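PDB 6PFX: D-alanyl transferase DltD from Enterococcus faecium TX0133A04, which probably carries out a D-alanyl transfer step in the D-alanylation of lipoteichoic acid in the Gram-positive cell wall. Local coordinates for residues 82-87 with 141-146; 134-139 with 164-169. One frame throughout, in Å; residues are numbered along the deposited sequence.

Contact 1 of 2, residues 82-87 with 141-146; sequences QYMMMR and RYLARR
A single methyl group of L143 makes the contact, its CD2 resting against both Y83 and M84. It lies 3.7 Å from CE2 of Y83 and meets the ring obliquely, neither squarely over the face nor at the edge. The same methyl stands 4.1 Å from SD of M84, so it sits at the junction of an aromatic ring and a thioether. L143 reaches this place because CG is anti to its backbone N (chi1 177°), which carries the isobutyl group out from helix 138-147 toward helix 79-89. M84 does not start out aimed at the partner helix; the bend at chi2 (-54°) carries SD across toward L143.

R87 steadies the Y83 ring from within its own helix. One turn on, CB of R87 lies 4.1 Å above one face, offset toward the rim, and the arginine then curls round to the phenol, where NH1 donates to OH of Y83 at 2.7 Å with an N-H...O angle of 149°. The hydroxyl lies in the guanidinium plane. NH1 also forms a salt bridge with D140, just ahead of 141-146, and NH2 bonds to S132, so R87 ties the two helices together by a polar route beside the apolar one. Around this core, helix 123-132 packs W129 on L143 and T126 on M84, while L277 of helix 271-284 touches Y83.

With CA atoms no closer than 9.7 Å (Y83 to L143), the helices meet through side chains alone. Between the two segments the contact is apolar. L143 and L277 pack against the tyrosine, whereas the phenol is held at its hydroxyl by R87, whose positive charge is probably balanced in part by D140.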
# COMPACT_ATOMS: atom_id res chain seq x y z
N GLN A 82 -4.93 -4.43 2.44
CA GLN A 82 -4.63 -4.58 1.02
C GLN A 82 -4.55 -6.04 0.61
O GLN A 82 -4.89 -6.38 -0.53
CB GLN A 82 -3.44 -3.72 0.63
CG GLN A 82 -3.93 -2.24 0.52
CD GLN A 82 -2.84 -1.20 0.40
OE1 GLN A 82 -2.66 -0.62 -0.66
NE2 GLN A 82 -2.17 -0.92 1.51
N TYR A 83 -4.16 -6.93 1.53
CA TYR A 83 -4.31 -8.36 1.27
C TYR A 83 -5.76 -8.72 0.95
O TYR A 83 -6.02 -9.51 0.04
CB TYR A 83 -3.86 -9.20 2.46
CG TYR A 83 -4.10 -10.68 2.26
CD1 TYR A 83 -3.22 -11.44 1.50
CD2 TYR A 83 -5.20 -11.33 2.82
CE1 TYR A 83 -3.42 -12.80 1.30
CE2 TYR A 83 -5.40 -12.70 2.62
CZ TYR A 83 -4.51 -13.43 1.87
OH TYR A 83 -4.69 -14.78 1.66
N MET A 84 -6.71 -8.18 1.71
CA MET A 84 -8.12 -8.51 1.48
C MET A 84 -8.57 -8.01 0.12
O MET A 84 -9.38 -8.66 -0.55
CB MET A 84 -9.01 -7.89 2.56
CG MET A 84 -8.72 -8.34 3.96
SD MET A 84 -8.74 -10.12 4.11
CE MET A 84 -10.29 -10.51 3.30
N MET A 85 -8.07 -6.85 -0.31
CA MET A 85 -8.36 -6.38 -1.65
C MET A 85 -7.81 -7.35 -2.69
O MET A 85 -8.51 -7.74 -3.63
CB MET A 85 -7.77 -4.99 -1.87
CG MET A 85 -8.32 -3.94 -0.95
SD MET A 85 -7.61 -2.32 -1.28
CE MET A 85 -7.75 -1.59 0.36
N MET A 86 -6.55 -7.75 -2.53
CA MET A 86 -5.91 -8.62 -3.51
C MET A 86 -6.62 -9.97 -3.60
O MET A 86 -6.90 -10.47 -4.69
CB MET A 86 -4.46 -8.87 -3.12
CG MET A 86 -3.57 -7.66 -3.23
SD MET A 86 -1.91 -8.12 -2.69
CE MET A 86 -1.16 -6.51 -2.77
N ARG A 87 -6.87 -10.58 -2.43
CA ARG A 87 -7.48 -11.90 -2.37
C ARG A 87 -8.89 -11.89 -2.97
O ARG A 87 -9.29 -12.83 -3.66
CB ARG A 87 -7.52 -12.38 -0.92
CG ARG A 87 -8.09 -13.79 -0.71
CD ARG A 87 -7.07 -14.84 -1.10
NE ARG A 87 -7.57 -16.21 -1.01
CZ ARG A 87 -7.16 -17.14 -0.14
NH1 ARG A 87 -6.21 -16.88 0.75
NH2 ARG A 87 -7.71 -18.35 -0.19
N ARG A 141 -4.32 -19.59 8.19
CA ARG A 141 -4.32 -19.73 9.63
C ARG A 141 -3.90 -18.43 10.29
O ARG A 141 -4.48 -18.02 11.30
CB ARG A 141 -3.41 -20.88 10.06
CG ARG A 141 -3.84 -22.24 9.53
CD ARG A 141 -2.95 -23.34 10.10
NE ARG A 141 -3.29 -23.62 11.49
CZ ARG A 141 -2.65 -24.48 12.27
NH1 ARG A 141 -1.62 -25.16 11.79
NH2 ARG A 141 -3.04 -24.67 13.52
N TYR A 142 -2.89 -17.76 9.72
CA TYR A 142 -2.43 -16.50 10.27
C TYR A 142 -3.52 -15.44 10.18
O TYR A 142 -3.80 -14.73 11.14
CB TYR A 142 -1.16 -16.03 9.56
CG TYR A 142 -0.73 -14.68 10.04
CD1 TYR A 142 -0.06 -14.52 11.25
CD2 TYR A 142 -1.03 -13.54 9.31
CE1 TYR A 142 0.31 -13.28 11.71
CE2 TYR A 142 -0.67 -12.28 9.77
CZ TYR A 142 0.01 -12.16 10.96
OH TYR A 142 0.39 -10.94 11.45
N LEU A 143 -4.15 -15.31 9.00
CA LEU A 143 -5.21 -14.33 8.86
C LEU A 143 -6.35 -14.59 9.83
O LEU A 143 -6.89 -13.65 10.42
CB LEU A 143 -5.72 -14.31 7.42
CG LEU A 143 -6.88 -13.37 7.15
CD1 LEU A 143 -6.49 -11.95 7.45
CD2 LEU A 143 -7.30 -13.56 5.70
N ALA A 144 -6.74 -15.86 10.01
CA ALA A 144 -7.82 -16.15 10.95
C ALA A 144 -7.42 -15.74 12.36
O ALA A 144 -8.21 -15.13 13.08
CB ALA A 144 -8.18 -17.64 10.91
N ARG A 145 -6.17 -16.03 12.74
CA ARG A 145 -5.67 -15.63 14.04
C ARG A 145 -5.73 -14.12 14.21
O ARG A 145 -6.12 -13.62 15.27
CB ARG A 145 -4.22 -16.11 14.20
CG ARG A 145 -4.09 -17.56 14.56
CD ARG A 145 -2.77 -17.87 15.28
NE ARG A 145 -1.58 -17.48 14.53
CZ ARG A 145 -1.07 -18.17 13.50
NH1 ARG A 145 -1.66 -19.28 13.08
NH2 ARG A 145 0.04 -17.74 12.90
N ARG A 146 -5.36 -13.38 13.18
CA ARG A 146 -5.37 -11.93 13.28
C ARG A 146 -6.79 -11.41 13.38
O ARG A 146 -7.10 -10.57 14.23
CB ARG A 146 -4.69 -11.33 12.07
CG ARG A 146 -3.20 -11.45 12.08
CD ARG A 146 -2.60 -10.50 13.11
NE ARG A 146 -2.44 -9.13 12.63
CZ ARG A 146 -2.61 -8.04 13.37
NH1 ARG A 146 -2.99 -8.13 14.63
NH2 ARG A 146 -2.42 -6.85 12.83

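Contact 2 of 2, residues 134-139 with 164-169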
# COMPACT_ATOMS: atom_id res chain seq x y z
N LYS A 134 -9.88 -23.70 -0.70
CA LYS A 134 -10.01 -25.13 -0.95
C LYS A 134 -9.17 -25.95 0.01
O LYS A 134 -9.46 -27.14 0.21
CB LYS A 134 -9.59 -25.46 -2.38
CG LYS A 134 -10.39 -24.74 -3.46
CD LYS A 134 -11.87 -25.15 -3.47
CE LYS A 134 -12.08 -26.57 -4.01
NZ LYS A 134 -13.48 -27.05 -3.78
N LYS A 135 -8.14 -25.35 0.61
CA LYS A 135 -7.37 -25.98 1.67
C LYS A 135 -6.90 -24.86 2.58
O LYS A 135 -6.90 -23.68 2.20
CB LYS A 135 -6.17 -26.74 1.12
CG LYS A 135 -5.10 -25.86 0.52
CD LYS A 135 -3.98 -26.68 -0.10
CE LYS A 135 -2.86 -25.78 -0.61
NZ LYS A 135 -3.36 -24.75 -1.57
N VAL A 136 -6.47 -25.23 3.78
CA VAL A 136 -6.01 -24.27 4.77
C VAL A 136 -4.49 -24.21 4.68
O VAL A 136 -3.80 -25.19 4.94
CB VAL A 136 -6.49 -24.64 6.18
CG1 VAL A 136 -6.02 -23.62 7.19
CG2 VAL A 136 -8.02 -24.75 6.20
N THR A 137 -3.97 -23.06 4.28
CA THR A 137 -2.55 -22.82 4.24
C THR A 137 -2.12 -22.05 5.48
O THR A 137 -2.96 -21.50 6.20
CB THR A 137 -2.17 -22.00 3.00
OG1 THR A 137 -2.72 -20.68 3.08
CG2 THR A 137 -2.67 -22.67 1.74
N PRO A 138 -0.83 -21.98 5.75
CA PRO A 138 -0.39 -21.15 6.88
C PRO A 138 -0.85 -19.71 6.78
O PRO A 138 -1.17 -19.09 7.80
CB PRO A 138 1.14 -21.31 6.86
CG PRO A 138 1.35 -22.67 6.21
CD PRO A 138 0.29 -22.72 5.13
N ALA A 139 -0.93 -19.16 5.56
CA ALA A 139 -1.47 -17.81 5.39
C ALA A 139 -2.89 -17.72 5.92
O ALA A 139 -3.24 -16.76 6.63
CB ALA A 139 -1.43 -17.40 3.92
N GLN A 164 -12.30 -19.77 14.05
CA GLN A 164 -11.68 -20.67 15.02
C GLN A 164 -11.34 -22.03 14.38
O GLN A 164 -10.30 -22.62 14.69
CB GLN A 164 -12.60 -20.86 16.23
CG GLN A 164 -12.77 -19.62 17.10
CD GLN A 164 -11.51 -19.26 17.88
OE1 GLN A 164 -10.46 -19.90 17.74
NE2 GLN A 164 -11.61 -18.23 18.71
N THR A 165 -12.20 -22.54 13.50
CA THR A 165 -11.90 -23.78 12.79
C THR A 165 -10.65 -23.64 11.94
O THR A 165 -9.77 -24.52 11.97
CB THR A 165 -13.12 -24.14 11.93
OG1 THR A 165 -14.25 -24.37 12.78
CG2 THR A 165 -12.86 -25.37 11.10
N ILE A 166 -10.54 -22.55 11.18
CA ILE A 166 -9.39 -22.31 10.33
C ILE A 166 -8.12 -22.12 11.16
O ILE A 166 -7.05 -22.61 10.80
CB ILE A 166 -9.66 -21.11 9.40
CG1 ILE A 166 -10.81 -21.46 8.46
CG2 ILE A 166 -8.37 -20.73 8.69
CD1 ILE A 166 -11.37 -20.28 7.69
N LYS A 167 -8.23 -21.39 12.26
CA LYS A 167 -7.08 -21.18 13.13
C LYS A 167 -6.48 -22.51 13.58
O LYS A 167 -5.25 -22.64 13.68
CB LYS A 167 -7.49 -20.34 14.33
CG LYS A 167 -6.40 -20.16 15.37
CD LYS A 167 -6.83 -19.14 16.41
CE LYS A 167 -5.83 -19.07 17.55
NZ LYS A 167 -6.10 -17.92 18.45
N LYS A 168 -7.33 -23.49 13.86
CA LYS A 168 -6.89 -24.82 14.25
C LYS A 168 -6.38 -25.65 13.08
O LYS A 168 -5.99 -26.81 13.29
CB LYS A 168 -8.04 -25.60 14.90
CG LYS A 168 -8.44 -25.13 16.28
CD LYS A 168 -9.51 -26.06 16.88
CE LYS A 168 -8.95 -27.46 17.18
NZ LYS A 168 -9.93 -28.35 17.87
N GLY A 169 -6.40 -25.11 11.86
CA GLY A 169 -5.86 -25.79 10.70
C GLY A 169 -6.84 -26.62 9.93
O GLY A 169 -6.43 -27.37 9.04
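The flat groups at which V136 meets residues 164-169 are peptide carbonyls, not rings. CB of V136 lies almost directly over one face of the G169 carbonyl, 4.0 Å from its O, and V136 CG2 follows at 4.2 Å from the same oxygen. The I166 carbonyl is approached differently. CG1 of V136 comes 3.9 Å from I166 O and only modestly tilted from the carbonyl plane, while G169 N, which donates to that oxygen at 2.8 Å, stands well above the plane on the opposite face.

One side-chain pair joins these: V136 CG1 and I166 CG2 are 4.0 Å apart and cross at a slant. Each of these methyls is anti to its own backbone N (chi1 -179° for V136), which leaves the other branch of the valine, CG2, beside G169 O. The chains are close here, V136 CA lying 6.1 Å from G169 CA.

The contact joins the lead-in of one helix to the C-terminal end of another. Helix 157-167 finishes in a Schellman motif, with G169 at positive phi (92°) and two bonds folding back into the last turn. V136 directly precedes T137, the N-cap of helix 138-147; T137 and D140 form a capping box, the threonine OG1 taking a backbone N and D140 returning a bond to T137 N. P172 packs on I166 nearby.

The valine thus presents hydrocarbon to the carbonyls of a helix C-terminus and adds no hydrogen bond to them. V136 itself contributes apolar packing, alongside the bond from R141: capping bonds close each end, and K167 O is also reached by R141 NH2.

Overall arrangement
Contacts 1 and 2 share helix 138-147: its N-terminal lead-in serves contact 2, and its middle serves contact 1. Their centres are 12 Å apart and R141 bridges them. R141 NH2 probably bonds to K167 O (3.0 Å), and R141 CG packs 3.5 Å from V136 CG1, so an arginine of 141-146 closes over the C-terminal end of helix 157-167. Contact 1 is buried, about 14 Å from the centre of the chain; contact 2 lies farther out, at about 25 Å. Q82, on the helix of contact 1, accepts a bond from G44 N, close in sequence to S46 of a possible Ser-His-Asp triad with H348 and D345, consistent with an SGNH-type fold.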